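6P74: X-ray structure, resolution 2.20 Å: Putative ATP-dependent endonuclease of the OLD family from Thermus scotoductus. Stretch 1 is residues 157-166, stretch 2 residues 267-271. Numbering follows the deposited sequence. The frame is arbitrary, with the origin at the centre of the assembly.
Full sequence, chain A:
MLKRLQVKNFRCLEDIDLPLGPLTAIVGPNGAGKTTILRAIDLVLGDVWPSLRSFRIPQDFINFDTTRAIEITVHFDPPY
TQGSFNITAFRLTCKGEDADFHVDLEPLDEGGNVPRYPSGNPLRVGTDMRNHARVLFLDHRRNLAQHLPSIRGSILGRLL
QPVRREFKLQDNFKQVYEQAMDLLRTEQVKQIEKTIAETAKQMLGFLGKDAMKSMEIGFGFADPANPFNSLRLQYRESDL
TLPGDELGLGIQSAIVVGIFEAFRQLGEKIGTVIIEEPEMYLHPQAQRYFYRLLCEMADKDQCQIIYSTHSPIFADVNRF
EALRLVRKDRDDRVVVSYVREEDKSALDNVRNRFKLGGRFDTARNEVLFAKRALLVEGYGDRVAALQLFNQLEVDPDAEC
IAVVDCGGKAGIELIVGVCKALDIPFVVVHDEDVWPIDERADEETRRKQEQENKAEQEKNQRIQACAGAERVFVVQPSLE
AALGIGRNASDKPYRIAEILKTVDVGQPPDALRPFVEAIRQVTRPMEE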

ATOM      1  N   GLY A 157     -19.431   3.320  13.225  1.00 87.14           N
ATOM      2  CA  GLY A 157     -19.491   4.443  14.150  1.00 82.21           C
ATOM      3  C   GLY A 157     -20.468   5.515  13.712  1.00 85.37           C
ATOM      4  O   GLY A 157     -21.221   6.056  14.529  1.00 88.66           O
ATOM      5  N   ARG A 158     -20.477   5.844  12.419  1.00 81.97           N
ATOM      6  CA  ARG A 158     -21.429   6.851  11.970  1.00 83.61           C
ATOM      7  C   ARG A 158     -22.857   6.328  12.084  1.00 87.19           C
ATOM      8  O   ARG A 158     -23.777   7.103  12.372  1.00 89.67           O
ATOM      9  CB  ARG A 158     -21.084   7.302  10.546  1.00 79.85           C
ATOM     10  CG  ARG A 158     -22.094   8.233   9.888  1.00 88.27           C
ATOM     11  CD  ARG A 158     -22.313   9.517  10.697  1.00101.47           C
ATOM     12  NE  ARG A 158     -23.433  10.319  10.184  1.00107.92           N
ATOM     13  CZ  ARG A 158     -24.721  10.120  10.491  1.00102.62           C
ATOM     14  NH1 ARG A 158     -25.085   9.132  11.310  1.00 94.66           N
ATOM     15  NH2 ARG A 158     -25.658  10.910   9.974  1.00100.96           N
ATOM     16  N   LEU A 159     -23.054   5.015  11.921  1.00 81.80           N
ATOM     17  CA  LEU A 159     -24.397   4.455  12.060  1.00 87.54           C
ATOM     18  C   LEU A 159     -24.924   4.604  13.485  1.00 85.15           C
ATOM     19  O   LEU A 159     -26.101   4.937  13.690  1.00 78.91           O
ATOM     20  CB  LEU A 159     -24.405   2.983  11.640  1.00 80.10           C
ATOM     21  CG  LEU A 159     -25.752   2.253  11.687  1.00 77.18           C
ATOM     22  CD1 LEU A 159     -26.758   2.845  10.709  1.00 73.34           C
ATOM     23  CD2 LEU A 159     -25.581   0.756  11.416  1.00 75.48           C
ATOM     24  N   LEU A 160     -24.071   4.359  14.481  1.00 79.92           N
ATOM     25  CA  LEU A 160     -24.470   4.374  15.886  1.00 86.54           C
ATOM     26  C   LEU A 160     -24.495   5.764  16.511  1.00 89.50           C
ATOM     27  O   LEU A 160     -24.854   5.877  17.683  1.00 92.23           O
ATOM     28  CB  LEU A 160     -23.532   3.489  16.713  1.00 84.84           C
ATOM     29  CG  LEU A 160     -23.507   2.004  16.348  1.00 88.08           C
ATOM     30  CD1 LEU A 160     -22.344   1.311  17.044  1.00 84.40           C
ATOM     31  CD2 LEU A 160     -24.830   1.350  16.717  1.00 86.34           C
ATOM     32  N   GLN A 161     -24.136   6.819  15.788  1.00 92.24           N
ATOM     33  CA  GLN A 161     -23.979   8.084  16.493  1.00 93.48           C
ATOM     34  C   GLN A 161     -25.325   8.622  16.991  1.00 99.11           C
ATOM     35  O   GLN A 161     -25.352   9.330  18.006  1.00101.38           O
ATOM     36  CB  GLN A 161     -23.236   9.106  15.620  1.00 90.84           C
ATOM     37  CG  GLN A 161     -24.087   9.940  14.681  1.00 92.01           C
ATOM     38  CD  GLN A 161     -23.273  11.021  13.961  1.00 94.28           C
ATOM     39  OE1 GLN A 161     -22.031  11.055  14.041  1.00 87.52           O
ATOM     40  NE2 GLN A 161     -23.974  11.912  13.255  1.00 94.59           N
ATOM     41  N   PRO A 162     -26.458   8.306  16.350  1.00102.90           N
ATOM     42  CA  PRO A 162     -27.742   8.627  16.993  1.00104.75           C
ATOM     43  C   PRO A 162     -28.024   7.751  18.202  1.00110.85           C
ATOM     44  O   PRO A 162     -28.754   8.176  19.107  1.00118.38           O
ATOM     45  CB  PRO A 162     -28.765   8.400  15.870  1.00101.58           C
ATOM     46  CG  PRO A 162     -28.131   7.401  14.988  1.00 99.22           C
ATOM     47  CD  PRO A 162     -26.662   7.745  15.001  1.00101.82           C
ATOM     48  N   VAL A 163     -27.454   6.547  18.250  1.00107.78           N
ATOM     49  CA  VAL A 163     -27.597   5.686  19.422  1.00103.82           C
ATOM     50  C   VAL A 163     -26.731   6.196  20.563  1.00103.10           C
ATOM     51  O   VAL A 163     -27.208   6.395  21.685  1.00 98.62           O
ATOM     52  CB  VAL A 163     -27.240   4.234  19.054  1.00 99.50           C
ATOM     53  CG1 VAL A 163     -27.075   3.382  20.294  1.00 94.41           C
ATOM     54  CG2 VAL A 163     -28.297   3.660  18.145  1.00 98.63           C
ATOM     55  N   ARG A 164     -25.438   6.400  20.290  1.00110.45           N
ATOM     56  CA  ARG A 164     -24.523   6.964  21.278  1.00114.45           C
ATOM     57  C   ARG A 164     -25.076   8.247  21.889  1.00119.29           C
ATOM     58  O   ARG A 164     -24.735   8.595  23.027  1.00115.25           O
ATOM     59  CB  ARG A 164     -23.161   7.217  20.617  1.00111.72           C
ATOM     60  CG  ARG A 164     -22.091   7.748  21.537  1.00119.15           C
ATOM     61  CD  ARG A 164     -20.843   8.142  20.764  1.00125.78           C
ATOM     62  NE  ARG A 164     -19.916   8.920  21.594  1.00132.25           N
ATOM     63  CZ  ARG A 164     -19.895  10.252  21.659  1.00133.76           C
ATOM     64  NH1 ARG A 164     -20.752  10.964  20.940  1.00140.61           N
ATOM     65  NH2 ARG A 164     -19.017  10.876  22.439  1.00125.45           N
ATOM     66  N   ARG A 165     -25.935   8.957  21.154  1.00123.27           N
ATOM     67  CA  ARG A 165     -26.503  10.208  21.647  1.00128.07           C
ATOM     68  C   ARG A 165     -27.497   9.949  22.773  1.00128.91           C
ATOM     69  O   ARG A 165     -27.264  10.337  23.921  1.00132.95           O
ATOM     70  CB  ARG A 165     -27.162  10.962  20.489  1.00131.70           C
ATOM     71  CG  ARG A 165     -27.511  12.423  20.752  1.00136.54           C
ATOM     72  CD  ARG A 165     -27.509  13.203  19.430  1.00141.70           C
ATOM     73  NE  ARG A 165     -28.178  12.471  18.346  1.00143.74           N
ATOM     74  CZ  ARG A 165     -27.866  12.577  17.053  1.00144.25           C
ATOM     75  NH1 ARG A 165     -26.882  13.377  16.669  1.00147.41           N
ATOM     76  NH2 ARG A 165     -28.529  11.873  16.139  1.00141.78           N
ATOM     77  N   GLU A 166     -28.604   9.276  22.469  1.00127.17           N
ATOM     78  CA  GLU A 166     -29.662   9.062  23.448  1.00132.51           C
ATOM     79  C   GLU A 166     -29.316   8.011  24.488  1.00128.93           C
ATOM     80  O   GLU A 166     -30.185   7.651  25.290  1.00135.47           O
ATOM     81  CB  GLU A 166     -30.959   8.670  22.745  1.00138.56           C
ATOM     82  CG  GLU A 166     -31.481   9.729  21.811  1.00146.31           C
ATOM     83  CD  GLU A 166     -32.345   9.135  20.725  1.00151.41           C
ATOM     84  OE1 GLU A 166     -33.401   8.558  21.065  1.00155.39           O
ATOM     85  OE2 GLU A 166     -31.955   9.220  19.538  1.00150.08           O
ATOM     86  N   GLY A 267     -32.407   7.276   7.513  1.00 97.17           N
ATOM     87  CA  GLY A 267     -32.683   8.519   6.833  1.00101.21           C
ATOM     88  C   GLY A 267     -31.705   9.638   7.082  1.00107.49           C
ATOM     89  O   GLY A 267     -31.787  10.662   6.398  1.00111.74           O
ATOM     90  N   GLU A 268     -30.783   9.490   8.025  1.00111.23           N
ATOM     91  CA  GLU A 268     -29.837  10.560   8.288  1.00112.13           C
ATOM     92  C   GLU A 268     -28.875  10.723   7.116  1.00110.10           C
ATOM     93  O   GLU A 268     -28.414   9.744   6.526  1.00107.58           O
ATOM     94  CB  GLU A 268     -29.064  10.286   9.576  1.00113.17           C
ATOM     95  CG  GLU A 268     -29.873  10.480  10.851  1.00120.40           C
ATOM     96  CD  GLU A 268     -28.983  10.654  12.062  1.00128.44           C
ATOM     97  OE1 GLU A 268     -27.749  10.597  11.879  1.00129.08           O
ATOM     98  OE2 GLU A 268     -29.501  10.851  13.188  1.00134.64           O
ATOM     99  N   LYS A 269     -28.593  11.975   6.769  1.00108.93           N
ATOM    100  CA  LYS A 269     -27.551  12.271   5.801  1.00 97.95           C
ATOM    101  C   LYS A 269     -26.194  11.854   6.360  1.00 94.46           C
ATOM    102  O   LYS A 269     -25.912  12.047   7.545  1.00100.49           O
ATOM    103  CB  LYS A 269     -27.567  13.767   5.461  1.00 97.15           C
ATOM    104  CG  LYS A 269     -28.892  14.275   4.870  1.00 96.54           C
ATOM    105  CD  LYS A 269     -28.695  15.582   4.112  1.00 96.47           C
ATOM    106  CE  LYS A 269     -29.690  15.738   2.959  1.00 98.60           C
ATOM    107  NZ  LYS A 269     -31.031  16.171   3.441  1.00101.88           N
ATOM    108  N   ILE A 270     -25.346  11.275   5.507  1.00 89.92           N
ATOM    109  CA  ILE A 270     -24.066  10.763   5.981  1.00 85.08           C
ATOM    110  C   ILE A 270     -22.895  11.290   5.163  1.00 79.88           C
ATOM    111  O   ILE A 270     -21.752  10.871   5.366  1.00 83.83           O
ATOM    112  CB  ILE A 270     -24.067   9.225   6.006  1.00 87.83           C
ATOM    113  CG1 ILE A 270     -24.285   8.661   4.606  1.00 88.19           C
ATOM    114  CG2 ILE A 270     -25.141   8.717   6.963  1.00 95.33           C
ATOM    115  CD1 ILE A 270     -24.160   7.162   4.535  1.00 81.82           C
ATOM    116  N   GLY A 271     -23.152  12.219   4.246  1.00 77.80           N
ATOM    117  CA  GLY A 271     -22.055  12.848   3.531  1.00 75.00           C
ATOM    118  C   GLY A 271     -21.419  11.956   2.478  1.00 78.36           C
ATOM    119  O   GLY A 271     -22.119  11.209   1.787  1.00 75.44           O
TER

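A kinked helical stretch, residues 157-166, meets a loop, residues 267-271, chiefly through charge: the carboxylate of Glu-268 is shared by two arginines of the helix, and the first of these also takes a backbone carbonyl of the loop. The contact is small, 232 Å² summed over both sides, and most of it belongs to Arg-158 and Glu-268, whose CA-to-CB bonds both point toward the opposing stretch.

Arg-158 is the main donor. Its NH2 lies 2.8 Å from Glu-268 OE1, a hydrogen bond that is part of a salt bridge, and the same NH2 gives a second hydrogen bond to Lys-269 O at 2.7 Å. Its NH1 adds a weak bond to Glu-268 OE1 at 3.1 Å, so this one carboxylate oxygen sits between both terminal nitrogens of the guanidinium. Both acceptors lie at the edge of the group, near its plane, where the N-H bonds point. With chi1 at t and chi2 at p, the side chain carries its planar end out to the loop; arginine suits the place because it combines this reach with several donors and a positive charge.

One face of the same guanidinium is covered by Ile-270, whose CG2 stands 3.8 Å from Arg-158 NH2. This packing uses the weakly solvated face of the group and leaves its edge free for the oxygens. The CA-to-CB bond of Ile-270 points sideways, and the end of its side chain leads away, so the contact is made by the CG2 methyl while CD1 extends elsewhere. The closest CA atoms across the two stretches, those of Arg-158 and Ile-270, are 7.6 Å apart.

Glu-268 divides its two oxygens between the arginines. OE1 is taken by Arg-158, while OE2 accepts a weak hydrogen bond from Arg-165 NH2 at 3.3 Å, part of a second salt bridge. OE2 lies at the edge of that guanidinium as well, near its plane, but the longer distance and the exposed setting of Arg-165 make this the looser clasp. Chi1 at m and chi2 at t extend the glutamate from the loop to both partners.

Between the two arginines in sequence, Pro-162 turns its ring toward the glutamate, and its CB comes to 3.7 Å from Glu-268 OE2. This is a packing contact; the proline is buried and has no N-H to offer, and the helix is kinked where the N of Pro-162 and that of Val-163 lack bonds to the turn before. Gln-161 also faces the loop, but its NE2 remains 4.2 Å from Glu-268 OE1 and makes only a peripheral contact.

Lys-269 contributes its backbone. Its CA-to-CB bond points away from the helix, and its exposed side chain makes no contact with the helix, while the carbonyl oxygen is satisfied by Arg-158. Gly-267 and Gly-271 flank the contacting residues without touching the helix; both have positive phi, a conformation that favours glycine.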